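Local coordinates for protein polymerase X (Deinococcus radiodurans, PDB 2W9M) that probably catalyses the template-directed addition of deoxyribonucleotides to DNA, as a family X repair polymerase, and also carries a zinc-binding PHP domain, at residues 365-370 with 401-406; 196-201 with 229-234. One frame throughout, in Å; residues are numbered along the deposited sequence.

Overall arrangement
From the N terminus the chain first runs through helices that include the helix-hairpin-helix region, then enters a mixed sheet, where contact 2 sets strand 194-203 parallel to strand 231-238 and closes a loop holding a short helix and further strands. After the thumb region the chain enters the seven-stranded parallel PHP sheet. There contact 1 joins the loop leaving strand 358-364 to strand 396-403, closing a loop that carries helix 376-391. The two contacts follow in series, neither nested nor crossed. Their centres lie about 39 Å apart, on opposite sides of the chain's centre: contact 2 lies in the polymerase X region and contact 1 in the PHP region, where Glu-401 binds zinc.

Contact 1: residues 365-370 with 401-406. With ZN (zinc ion), chain D; ZN (zinc ion), chain E.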
ATOM      1  N   SER A 365     -12.330   9.649 -11.221  1.00 24.25           N
ATOM      2  CA  SER A 365     -13.099  10.373 -12.220  1.00 32.09           C
ATOM      3  C   SER A 365     -14.052   9.459 -12.985  1.00 30.26           C
ATOM      4  O   SER A 365     -13.954   8.239 -12.893  1.00 36.78           O
ATOM      5  CB  SER A 365     -12.144  11.053 -13.194  1.00 26.71           C
ATOM      6  OG  SER A 365     -11.143  10.152 -13.624  1.00 24.06           O
ATOM      7  N   ARG A 366     -14.981  10.074 -13.718  1.00 36.81           N
ATOM      8  CA  ARG A 366     -15.871   9.394 -14.666  1.00 31.00           C
ATOM      9  C   ARG A 366     -15.569   7.913 -14.891  1.00 36.85           C
ATOM     10  O   ARG A 366     -16.307   7.040 -14.440  1.00 37.81           O
ATOM     11  CB  ARG A 366     -15.796  10.101 -16.026  1.00 43.73           C
ATOM     12  CG  ARG A 366     -16.964  11.001 -16.377  1.00 55.65           C
ATOM     13  CD  ARG A 366     -17.982  10.263 -17.243  1.00 85.20           C
ATOM     14  NE  ARG A 366     -19.165   9.845 -16.494  1.00 97.99           N
ATOM     15  CZ  ARG A 366     -20.042   8.939 -16.922  1.00 89.14           C
ATOM     16  NH1 ARG A 366     -19.862   8.338 -18.092  1.00 68.77           N
ATOM     17  NH2 ARG A 366     -21.094   8.629 -16.172  1.00 68.45           N
ATOM     18  N   ALA A 367     -14.479   7.646 -15.606  1.00 31.58           N
ATOM     19  CA  ALA A 367     -14.186   6.311 -16.123  1.00 39.06           C
ATOM     20  C   ALA A 367     -14.196   5.201 -15.070  1.00 36.60           C
ATOM     21  O   ALA A 367     -14.620   4.079 -15.352  1.00 35.60           O
ATOM     22  CB  ALA A 367     -12.871   6.312 -16.894  1.00 20.78           C
ATOM     23  N   ALA A 368     -13.717   5.505 -13.868  1.00 32.56           N
ATOM     24  CA  ALA A 368     -13.721   4.527 -12.787  1.00 36.58           C
ATOM     25  C   ALA A 368     -15.147   4.318 -12.295  1.00 29.37           C
ATOM     26  O   ALA A 368     -15.535   4.832 -11.248  1.00 27.78           O
ATOM     27  CB  ALA A 368     -12.812   4.973 -11.644  1.00 32.62           C
ATOM     28  N   TYR A 369     -15.916   3.550 -13.060  1.00 37.04           N
ATOM     29  CA  TYR A 369     -17.338   3.357 -12.805  1.00 39.24           C
ATOM     30  C   TYR A 369     -17.630   2.545 -11.542  1.00 38.17           C
ATOM     31  O   TYR A 369     -18.550   2.865 -10.790  1.00 39.77           O
ATOM     32  CB  TYR A 369     -18.003   2.697 -14.015  1.00 46.83           C
ATOM     33  CG  TYR A 369     -19.502   2.602 -13.894  1.00 51.80           C
ATOM     34  CD1 TYR A 369     -20.322   3.600 -14.400  1.00 64.03           C
ATOM     35  CD2 TYR A 369     -20.099   1.519 -13.265  1.00 59.10           C
ATOM     36  CE1 TYR A 369     -21.695   3.521 -14.287  1.00 77.10           C
ATOM     37  CE2 TYR A 369     -21.473   1.430 -13.146  1.00 74.08           C
ATOM     38  CZ  TYR A 369     -22.265   2.434 -13.661  1.00 80.35           C
ATOM     39  OH  TYR A 369     -23.630   2.359 -13.544  1.00 76.08           O
ATOM     40  N   TYR A 370     -16.848   1.496 -11.314  1.00 37.62           N
ATOM     41  CA  TYR A 370     -17.088   0.608 -10.183  1.00 34.70           C
ATOM     42  C   TYR A 370     -16.493   1.155  -8.895  1.00 33.11           C
ATOM     43  O   TYR A 370     -16.617   0.540  -7.837  1.00 49.34           O
ATOM     44  CB  TYR A 370     -16.563  -0.798 -10.479  1.00 34.26           C
ATOM     45  CG  TYR A 370     -17.248  -1.437 -11.666  1.00 40.44           C
ATOM     46  CD1 TYR A 370     -16.703  -1.342 -12.940  1.00 43.78           C
ATOM     47  CD2 TYR A 370     -18.453  -2.110 -11.518  1.00 45.46           C
ATOM     48  CE1 TYR A 370     -17.333  -1.911 -14.033  1.00 51.46           C
ATOM     49  CE2 TYR A 370     -19.092  -2.685 -12.604  1.00 50.09           C
ATOM     50  CZ  TYR A 370     -18.525  -2.582 -13.859  1.00 60.87           C
ATOM     51  OH  TYR A 370     -19.152  -3.149 -14.944  1.00 61.13           O
ATOM     52  N   GLU A 401      -7.939  12.176  -9.041  1.00 29.34           N
ATOM     53  CA  GLU A 401      -7.167  11.105  -9.654  1.00 21.06           C
ATOM     54  C   GLU A 401      -7.766  10.794 -11.015  1.00 19.68           C
ATOM     55  O   GLU A 401      -8.689   9.990 -11.128  1.00 29.93           O
ATOM     56  CB  GLU A 401      -7.132   9.848  -8.787  1.00 21.14           C
ATOM     57  CG  GLU A 401      -6.161   8.811  -9.326  1.00 19.16           C
ATOM     58  CD  GLU A 401      -6.117   7.548  -8.504  1.00 31.51           C
ATOM     59  OE1 GLU A 401      -6.827   7.486  -7.477  1.00 22.39           O
ATOM     60  OE2 GLU A 401      -5.364   6.620  -8.892  1.00 31.18           O
ATOM     61  N   VAL A 402      -7.232  11.448 -12.041  1.00 20.47           N
ATOM     62  CA  VAL A 402      -7.762  11.354 -13.391  1.00 19.55           C
ATOM     63  C   VAL A 402      -7.308  10.064 -14.064  1.00 30.56           C
ATOM     64  O   VAL A 402      -6.109   9.784 -14.143  1.00 29.81           O
ATOM     65  CB  VAL A 402      -7.320  12.563 -14.226  1.00 18.10           C
ATOM     66  CG1 VAL A 402      -7.888  12.489 -15.635  1.00 21.01           C
ATOM     67  CG2 VAL A 402      -7.738  13.846 -13.535  1.00 21.12           C
ATOM     68  N   ASP A 403      -8.271   9.280 -14.540  1.00 26.80           N
ATOM     69  CA  ASP A 403      -7.979   8.017 -15.207  1.00 25.78           C
ATOM     70  C   ASP A 403      -7.339   8.298 -16.561  1.00 33.15           C
ATOM     71  O   ASP A 403      -7.723   9.239 -17.251  1.00 29.76           O
ATOM     72  CB  ASP A 403      -9.265   7.199 -15.378  1.00 29.24           C
ATOM     73  CG  ASP A 403      -9.017   5.693 -15.364  1.00 66.56           C
ATOM     74  OD1 ASP A 403      -8.075   5.226 -16.045  1.00 58.16           O
ATOM     75  OD2 ASP A 403      -9.775   4.971 -14.675  1.00 65.27           O
ATOM     76  N   ILE A 404      -6.348   7.489 -16.924  1.00 29.82           N
ATOM     77  CA  ILE A 404      -5.711   7.584 -18.230  1.00 21.76           C
ATOM     78  C   ILE A 404      -6.416   6.644 -19.201  1.00 31.18           C
ATOM     79  O   ILE A 404      -6.339   5.422 -19.057  1.00 28.78           O
ATOM     80  CB  ILE A 404      -4.221   7.203 -18.149  1.00 20.32           C
ATOM     81  CG1 ILE A 404      -3.495   8.105 -17.150  1.00 20.32           C
ATOM     82  CG2 ILE A 404      -3.576   7.286 -19.519  1.00 25.47           C
ATOM     83  CD1 ILE A 404      -2.086   7.645 -16.817  1.00 20.31           C
ATOM     84  N   LEU A 405      -7.123   7.210 -20.176  1.00 29.57           N
ATOM     85  CA  LEU A 405      -7.833   6.404 -21.165  1.00 25.82           C
ATOM     86  C   LEU A 405      -6.827   5.559 -21.937  1.00 40.89           C
ATOM     87  O   LEU A 405      -5.634   5.873 -21.952  1.00 35.89           O
ATOM     88  CB  LEU A 405      -8.655   7.288 -22.104  1.00 30.28           C
ATOM     89  CG  LEU A 405      -9.567   8.296 -21.393  1.00 38.66           C
ATOM     90  CD1 LEU A 405     -10.348   9.148 -22.384  1.00 45.24           C
ATOM     91  CD2 LEU A 405     -10.507   7.592 -20.432  1.00 26.00           C
ATOM     92  N   ASP A 406      -7.300   4.486 -22.567  1.00 50.71           N
ATOM     93  CA  ASP A 406      -6.401   3.491 -23.153  1.00 43.47           C
ATOM     94  C   ASP A 406      -5.505   4.031 -24.267  1.00 48.89           C
ATOM     95  O   ASP A 406      -4.552   3.368 -24.670  1.00 55.65           O
ATOM     96  CB  ASP A 406      -7.169   2.251 -23.630  1.00 49.46           C
ATOM     97  CG  ASP A 406      -8.179   2.567 -24.711  1.00 58.92           C
ATOM     98  OD1 ASP A 406      -8.688   3.706 -24.731  1.00 63.72           O
ATOM     99  OD2 ASP A 406      -8.468   1.674 -25.538  1.00 62.62           O
TER
HETATM  100 ZN    ZN D1566      -6.101   6.512  -5.611  1.00 24.88          ZN
HETATM  101 ZN    ZN E1567      -5.450   4.747  -7.917  1.00 27.67          ZN
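Ser-365 meets the backbone of Asp-403, on strand 396-403, with its hydroxyl. Its OG, set between the backbone N and the carbonyl carbon (chi1 47°), takes a nearly straight hydrogen bond from Asp-403 N, 3.1 Å away with 164° at the hydrogen. The same OG is hydrogen-bonded to Asp-411 OD2, so a short polar side chain suits a place where a buried N-H and a carboxylate meet. An alanine here would probably leave Asp-403 N and Asp-411 OD2 without this common partner. Two residues before Asp-403, Glu-401 sends its extended chain to two zinc ions, OE1 binding one at 2.2 Å and OE2, also hydrogen-bonded to Ser-426 OG, the other at 2.1 Å. His-332, His-334 and Asp-516 complete the first site, His-428 and His-456 the second.

Further along, the small Ala-367 lets the loop come close: its CB lies 4.0 Å from Asp-403 CB and also approaches Leu-405 CD2. Ala-368 N bonds back to Ser-365 O (2.9 Å), and Ala-368 is the centre of an inverse gamma turn, spanned by a weak bond from Tyr-369 N to Ala-367 O; its CB lies 4.3 Å from Asp-403 OD2. Beyond it, Tyr-370 packs on helices 10-26 and 83-91, while strand 396-403 lies between strands 358-364 and 422-426 in the parallel sheet of the PHP domain.

Contact 2: residues 196-201 with 229-234; sequences RAAELT and EGVPVE
Glu-234 and Ala-198 sit at the heart of a parallel beta pair, in which strands 198-201 and 231-234 run 4.8 Å apart at 20° within a mixed sheet, consistent with the palm of a family X polymerase. Ala-198 shows the parallel pattern plainly: its N gives a hydrogen bond to Pro-232 O (2.8 Å), and its O receives one from Glu-234 N (3.0 Å), so one residue bridges the two that flank its partner Val-233. Its methyl group suits a tight place, for CB touches Val-233 CG2 at 4.1 Å and also Val-231 CG1. Helix 163-176 covers this apolar face, with Val-169 on Ala-198 and Leu-173 on Val-233.

On the other face Glu-234 stretches out beyond CG, which stands anti to the carbonyl carbon (chi1 -71°). Its OE2 forms a salt bridge with Arg-196 NH2; the two side chains cross at about a right angle, their flat groups 70° apart. OE1 is paired with Arg-250, whose charge would be expected to ease the repulsion from Glu-199 OE1, 4.5 Å from Glu-234 OE1. Glu-199 runs alongside and is anchored through OE2 to Asp-187 N.

Pro-232 stands where the pairing starts. It has no N-H to offer, and Arg-196 O instead faces its ring, 4.0 Å from CB, while Ala-197 CB rests against the same carbon. At the far end Leu-200 N bonds to Glu-234 O, and this oxygen also takes a CA-H...O contact from Glu-199 CA at 3.4 Å.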
ATOM      1  N   ARG A 196       8.402 -12.844   4.956  1.00 31.49           N
ATOM      2  CA  ARG A 196       8.297 -14.281   5.205  1.00 42.13           C
ATOM      3  C   ARG A 196       7.683 -14.601   6.564  1.00 37.44           C
ATOM      4  O   ARG A 196       7.032 -15.633   6.732  1.00 35.41           O
ATOM      5  CB  ARG A 196       9.662 -14.960   5.080  1.00 46.98           C
ATOM      6  CG  ARG A 196      10.739 -14.370   5.977  1.00 68.48           C
ATOM      7  CD  ARG A 196      12.090 -15.049   5.747  1.00 64.37           C
ATOM      8  NE  ARG A 196      12.460 -15.970   6.820  1.00 67.91           N
ATOM      9  CZ  ARG A 196      11.906 -17.161   7.021  1.00 75.66           C
ATOM     10  NH1 ARG A 196      10.931 -17.594   6.232  1.00 79.60           N
ATOM     11  NH2 ARG A 196      12.325 -17.920   8.022  1.00 65.45           N
ATOM     12  N   ALA A 197       7.897 -13.719   7.533  1.00 33.77           N
ATOM     13  CA  ALA A 197       7.360 -13.924   8.871  1.00 28.34           C
ATOM     14  C   ALA A 197       7.468 -12.674   9.733  1.00 30.63           C
ATOM     15  O   ALA A 197       8.223 -11.754   9.421  1.00 34.05           O
ATOM     16  CB  ALA A 197       8.073 -15.085   9.549  1.00 28.49           C
ATOM     17  N   ALA A 198       6.702 -12.645  10.820  1.00 32.32           N
ATOM     18  CA  ALA A 198       6.885 -11.626  11.844  1.00 32.81           C
ATOM     19  C   ALA A 198       8.113 -11.998  12.664  1.00 35.34           C
ATOM     20  O   ALA A 198       8.047 -12.865  13.535  1.00 34.96           O
ATOM     21  CB  ALA A 198       5.662 -11.534  12.730  1.00 24.87           C
ATOM     22  N   GLU A 199       9.237 -11.354  12.367  1.00 24.15           N
ATOM     23  CA  GLU A 199      10.493 -11.658  13.037  1.00 35.26           C
ATOM     24  C   GLU A 199      10.817 -10.640  14.124  1.00 37.20           C
ATOM     25  O   GLU A 199      10.693  -9.431  13.928  1.00 37.11           O
ATOM     26  CB  GLU A 199      11.636 -11.736  12.025  1.00 41.87           C
ATOM     27  CG  GLU A 199      11.629 -13.000  11.168  1.00 44.48           C
ATOM     28  CD  GLU A 199      12.498 -12.872   9.922  1.00 67.07           C
ATOM     29  OE1 GLU A 199      13.589 -13.486   9.890  1.00 61.61           O
ATOM     30  OE2 GLU A 199      12.092 -12.152   8.978  1.00 50.99           O
ATOM     31  N   LEU A 200      11.239 -11.146  15.274  1.00 33.16           N
ATOM     32  CA  LEU A 200      11.522 -10.313  16.429  1.00 27.73           C
ATOM     33  C   LEU A 200      12.875 -10.727  16.997  1.00 29.04           C
ATOM     34  O   LEU A 200      13.294 -11.877  16.867  1.00 23.71           O
ATOM     35  CB  LEU A 200      10.431 -10.515  17.486  1.00 26.00           C
ATOM     36  CG  LEU A 200       9.806  -9.299  18.170  1.00 33.47           C
ATOM     37  CD1 LEU A 200       9.446  -8.243  17.144  1.00 35.29           C
ATOM     38  CD2 LEU A 200       8.575  -9.710  18.962  1.00 20.68           C
ATOM     39  N   THR A 201      13.566  -9.788  17.620  1.00 34.41           N
ATOM     40  CA  THR A 201      14.809 -10.114  18.299  1.00 29.02           C
ATOM     41  C   THR A 201      14.664  -9.759  19.783  1.00 32.95           C
ATOM     42  O   THR A 201      13.899  -8.865  20.144  1.00 39.42           O
ATOM     43  CB  THR A 201      16.011  -9.417  17.632  1.00 28.89           C
ATOM     44  OG1 THR A 201      17.085 -10.352  17.476  1.00 33.49           O
ATOM     45  CG2 THR A 201      16.461  -8.216  18.440  1.00 30.50           C
ATOM     46  N   GLU A 229      -2.270 -16.120  14.608  1.00 26.04           N
ATOM     47  CA  GLU A 229      -3.414 -15.776  13.773  1.00 32.89           C
ATOM     48  C   GLU A 229      -3.081 -15.803  12.285  1.00 27.74           C
ATOM     49  O   GLU A 229      -3.388 -14.862  11.553  1.00 24.42           O
ATOM     50  CB  GLU A 229      -3.984 -14.421  14.191  1.00 29.96           C
ATOM     51  CG  GLU A 229      -4.533 -14.436  15.611  1.00 32.41           C
ATOM     52  CD  GLU A 229      -4.986 -13.072  16.087  1.00 48.09           C
ATOM     53  OE1 GLU A 229      -4.981 -12.121  15.275  1.00 51.24           O
ATOM     54  OE2 GLU A 229      -5.346 -12.951  17.276  1.00 44.00           O
ATOM     55  N   GLY A 230      -2.450 -16.893  11.851  1.00 33.60           N
ATOM     56  CA  GLY A 230      -2.140 -17.099  10.446  1.00 28.92           C
ATOM     57  C   GLY A 230      -0.802 -16.529  10.015  1.00 27.88           C
ATOM     58  O   GLY A 230      -0.271 -16.903   8.969  1.00 36.31           O
ATOM     59  N   VAL A 231      -0.258 -15.620  10.819  1.00 32.06           N
ATOM     60  CA  VAL A 231       1.012 -14.978  10.507  1.00 24.63           C
ATOM     61  C   VAL A 231       2.171 -15.720  11.168  1.00 28.33           C
ATOM     62  O   VAL A 231       2.267 -15.756  12.395  1.00 27.96           O
ATOM     63  CB  VAL A 231       1.025 -13.522  10.987  1.00 24.82           C
ATOM     64  CG1 VAL A 231       2.326 -12.850  10.594  1.00 26.73           C
ATOM     65  CG2 VAL A 231      -0.168 -12.767  10.423  1.00 20.30           C
ATOM     66  N   PRO A 232       3.054 -16.321  10.353  1.00 30.60           N
ATOM     67  CA  PRO A 232       4.222 -17.043  10.875  1.00 30.05           C
ATOM     68  C   PRO A 232       5.098 -16.137  11.742  1.00 37.73           C
ATOM     69  O   PRO A 232       5.306 -14.966  11.410  1.00 27.44           O
ATOM     70  CB  PRO A 232       4.978 -17.453   9.609  1.00 27.94           C
ATOM     71  CG  PRO A 232       3.945 -17.453   8.531  1.00 36.71           C
ATOM     72  CD  PRO A 232       2.997 -16.351   8.882  1.00 28.12           C
ATOM     73  N   VAL A 233       5.601 -16.680  12.846  1.00 33.44           N
ATOM     74  CA  VAL A 233       6.365 -15.898  13.805  1.00 28.50           C
ATOM     75  C   VAL A 233       7.697 -16.557  14.131  1.00 30.95           C
ATOM     76  O   VAL A 233       7.769 -17.770  14.299  1.00 37.15           O
ATOM     77  CB  VAL A 233       5.580 -15.711  15.115  1.00 28.69           C
ATOM     78  CG1 VAL A 233       6.494 -15.216  16.219  1.00 27.92           C
ATOM     79  CG2 VAL A 233       4.425 -14.749  14.908  1.00 38.79           C
ATOM     80  N   GLU A 234       8.747 -15.747  14.214  1.00 24.86           N
ATOM     81  CA  GLU A 234      10.055 -16.227  14.641  1.00 40.06           C
ATOM     82  C   GLU A 234      10.664 -15.272  15.649  1.00 37.87           C
ATOM     83  O   GLU A 234      10.755 -14.070  15.404  1.00 34.23           O
ATOM     84  CB  GLU A 234      11.001 -16.385  13.452  1.00 39.15           C
ATOM     85  CG  GLU A 234      10.653 -17.534  12.530  1.00 51.84           C
ATOM     86  CD  GLU A 234      11.648 -17.688  11.399  1.00 63.00           C
ATOM     87  OE1 GLU A 234      12.869 -17.614  11.660  1.00 66.72           O
ATOM     88  OE2 GLU A 234      11.206 -17.886  10.249  1.00 63.67           O
TER